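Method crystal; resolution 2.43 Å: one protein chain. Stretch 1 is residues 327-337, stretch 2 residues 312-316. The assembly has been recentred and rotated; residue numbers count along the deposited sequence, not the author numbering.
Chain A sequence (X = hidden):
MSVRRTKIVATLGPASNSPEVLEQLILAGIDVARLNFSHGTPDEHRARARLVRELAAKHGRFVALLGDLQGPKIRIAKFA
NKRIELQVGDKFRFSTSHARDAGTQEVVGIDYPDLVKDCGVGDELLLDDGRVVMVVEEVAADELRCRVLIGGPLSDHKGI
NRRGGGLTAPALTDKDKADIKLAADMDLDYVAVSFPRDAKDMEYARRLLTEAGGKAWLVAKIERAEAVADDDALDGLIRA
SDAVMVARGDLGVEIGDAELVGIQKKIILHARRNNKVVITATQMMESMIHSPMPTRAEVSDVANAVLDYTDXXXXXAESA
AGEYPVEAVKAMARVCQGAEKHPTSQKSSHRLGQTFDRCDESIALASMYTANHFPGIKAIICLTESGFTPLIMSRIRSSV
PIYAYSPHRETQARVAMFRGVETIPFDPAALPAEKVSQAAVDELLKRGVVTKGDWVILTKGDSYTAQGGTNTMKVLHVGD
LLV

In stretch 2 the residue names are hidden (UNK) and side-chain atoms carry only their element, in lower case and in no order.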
# COMPACT_ATOMS: atom_id res chain seq x y z
N GLU A 327 21.98 5.89 37.33
CA GLU A 327 20.64 6.41 37.10
C GLU A 327 20.40 6.67 35.60
O GLU A 327 19.29 6.48 35.11
CB GLU A 327 20.40 7.68 37.91
CG GLU A 327 20.48 7.46 39.43
CD GLU A 327 21.87 7.53 40.08
OE1 GLU A 327 22.93 7.50 39.39
OE2 GLU A 327 21.91 7.65 41.30
N ALA A 328 21.45 7.06 34.88
CA ALA A 328 21.36 7.24 33.44
C ALA A 328 21.01 5.93 32.74
O ALA A 328 20.07 5.89 31.93
CB ALA A 328 22.64 7.82 32.87
N VAL A 329 21.72 4.86 33.06
CA VAL A 329 21.45 3.56 32.47
C VAL A 329 20.01 3.13 32.80
O VAL A 329 19.28 2.70 31.92
CB VAL A 329 22.46 2.50 32.95
CG1 VAL A 329 21.99 1.08 32.59
CG2 VAL A 329 23.84 2.80 32.37
N LYS A 330 19.62 3.26 34.05
CA LYS A 330 18.26 2.89 34.45
C LYS A 330 17.21 3.66 33.65
O LYS A 330 16.25 3.08 33.14
CB LYS A 330 18.03 3.10 35.94
CG LYS A 330 18.75 2.09 36.80
CD LYS A 330 18.25 2.13 38.25
CE LYS A 330 19.09 1.21 39.14
NZ LYS A 330 18.97 1.58 40.58
N ALA A 331 17.42 4.97 33.50
CA ALA A 331 16.46 5.82 32.79
C ALA A 331 16.40 5.41 31.31
O ALA A 331 15.31 5.24 30.76
CB ALA A 331 16.83 7.27 32.92
N MET A 332 17.56 5.24 30.70
CA MET A 332 17.62 4.86 29.32
C MET A 332 16.90 3.53 29.09
O MET A 332 16.09 3.40 28.15
CB MET A 332 19.09 4.79 28.89
CG MET A 332 19.32 4.39 27.47
SD MET A 332 20.99 4.74 26.96
CE MET A 332 20.77 6.33 26.16
N ALA A 333 17.13 2.57 29.97
CA ALA A 333 16.48 1.26 29.86
C ALA A 333 14.96 1.37 29.96
O ALA A 333 14.24 0.67 29.26
CB ALA A 333 17.02 0.32 30.93
N ARG A 334 14.48 2.25 30.83
CA ARG A 334 13.04 2.40 31.04
C ARG A 334 12.39 3.02 29.79
O ARG A 334 11.30 2.62 29.38
CB ARG A 334 12.82 3.28 32.26
CG ARG A 334 11.50 3.00 33.01
CD ARG A 334 10.86 4.26 33.65
NE ARG A 334 11.86 5.14 34.29
CZ ARG A 334 12.20 6.40 33.94
NH1 ARG A 334 11.59 7.02 32.92
NH2 ARG A 334 13.19 7.02 34.59
N VAL A 335 13.07 3.98 29.17
CA VAL A 335 12.53 4.64 28.00
C VAL A 335 12.47 3.67 26.83
O VAL A 335 11.49 3.67 26.07
CB VAL A 335 13.34 5.90 27.66
CG1 VAL A 335 12.87 6.53 26.35
CG2 VAL A 335 13.21 6.92 28.78
N CYS A 336 13.49 2.82 26.71
CA CYS A 336 13.50 1.80 25.66
C CYS A 336 12.29 0.86 25.81
O CYS A 336 11.57 0.59 24.86
CB CYS A 336 14.80 1.02 25.68
SG CYS A 336 16.23 1.95 25.08
N GLN A 337 12.05 0.40 27.04
CA GLN A 337 10.92 -0.49 27.26
C GLN A 337 9.61 0.14 26.85
O GLN A 337 8.76 -0.55 26.26
CB GLN A 337 10.81 -0.89 28.71
CG GLN A 337 11.64 -2.08 29.10
CD GLN A 337 11.27 -2.44 30.54
OE1 GLN A 337 11.70 -1.73 31.44
NE2 GLN A 337 10.37 -3.45 30.77
N UNK A 312 21.09 -0.42 19.27
CA UNK A 312 21.53 0.03 20.57
C UNK A 312 21.60 1.54 20.63
O UNK A 312 21.76 2.21 19.62
c UNK A 312 22.89 -0.56 20.90
N UNK A 313 21.52 2.02 21.86
CA UNK A 313 21.71 3.42 22.19
C UNK A 313 22.89 3.48 23.13
O UNK A 313 23.14 2.54 23.88
c UNK A 313 19.37 4.18 21.78
c UNK A 313 20.45 4.00 22.83
c UNK A 313 19.93 3.12 23.94
N UNK A 314 23.62 4.59 23.08
CA UNK A 314 24.90 4.72 23.77
C UNK A 314 24.88 5.89 24.77
O UNK A 314 24.19 6.90 24.57
s UNK A 314 28.65 4.57 21.99
c UNK A 314 27.43 4.81 23.31
c UNK A 314 26.02 4.93 22.76
c UNK A 314 29.48 6.17 22.02
N UNK A 315 25.66 5.72 25.84
CA UNK A 315 25.99 6.78 26.78
C UNK A 315 27.49 7.03 26.69
O UNK A 315 28.27 6.08 26.61
c UNK A 315 23.40 7.42 28.34
c UNK A 315 24.17 6.13 28.48
c UNK A 315 25.65 6.36 28.20
c UNK A 315 23.96 5.52 29.87
N UNK A 316 27.90 8.31 26.73
CA UNK A 316 29.34 8.60 26.78
C UNK A 316 29.79 9.25 28.09
O UNK A 316 30.28 8.56 28.97
c UNK A 316 29.75 9.43 25.60
o UNK A 316 29.46 8.71 24.44

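Position 312 opens the strand. Its side chain is a single carbon, with nothing beyond CB. The CA-to-CB bond points away from the helix, and the side chain touches nothing on stretch 1. One carbon alone makes this Ala312.

Position 313 carries three side-chain carbons. CB bears the other two directly, so the branch lies at CB and there is no heteroatom. The CA-to-CB bond points toward the helix. One of the two terminal carbons lies near the sulfur atoms of Met332 and Cys336. A CB carrying two carbons is valine, so this is Val313. Its CG2 lies 3.6 Å from SD of Met332 and 4.0 Å from SG of Cys336. The chi1 rotamer is m.

Position 314 has three carbons and a sulfur in an unbranched chain. The sulfur sits between the second carbon and the last one, as in a thioether. The CA-to-CB bond points away from the helix, and the side chain makes no close contact with it. The backbone does make a contact: O of 314 is 3.8 Å from CE of Met332. The thioether chain identifies Met314. Its chi1 and chi2 are both t.

Position 315 has four side-chain carbons, forked at the second. The CA-to-CB bond points toward the helix, and the fork reaches Ala328, Val329 and Met332. Four carbons with this fork make Leu315, with chi1 m and chi2 t. Its CD1 lies 4.0 Å from CB of Ala328 and 3.7 Å from CG2 of Val329. Its CD2 lies 3.6 Å from CE of Met332.

Position 316 follows the strand. One carbon carries one oxygen, with no further branch. The side chain makes no contact with stretch 1. A hydroxyl on CB gives Ser316.

The contact is apolar packing of a helix against a strand. The two run nearly antiparallel, at 158°, with their axes 10.1 Å apart at closest approach. No hydrogen bond crosses between them. The strand alternates, so Val313 and Leu315 face the helix while Ala312 and Met314 point away. On the helix, Ala328, Met332 and Cys336 recur every four residues and all point toward the strand. The CA-to-CB bond of Val329 points sideways, yet its CG2 reaches Leu315. Met332 links the two strand positions, since the end of its side chain packs on both Val313 and Leu315. Together the stretches bury 286 Å², most of it on Leu315, Met332 and Val313.

Stretch 2 (312-316) AVMLS
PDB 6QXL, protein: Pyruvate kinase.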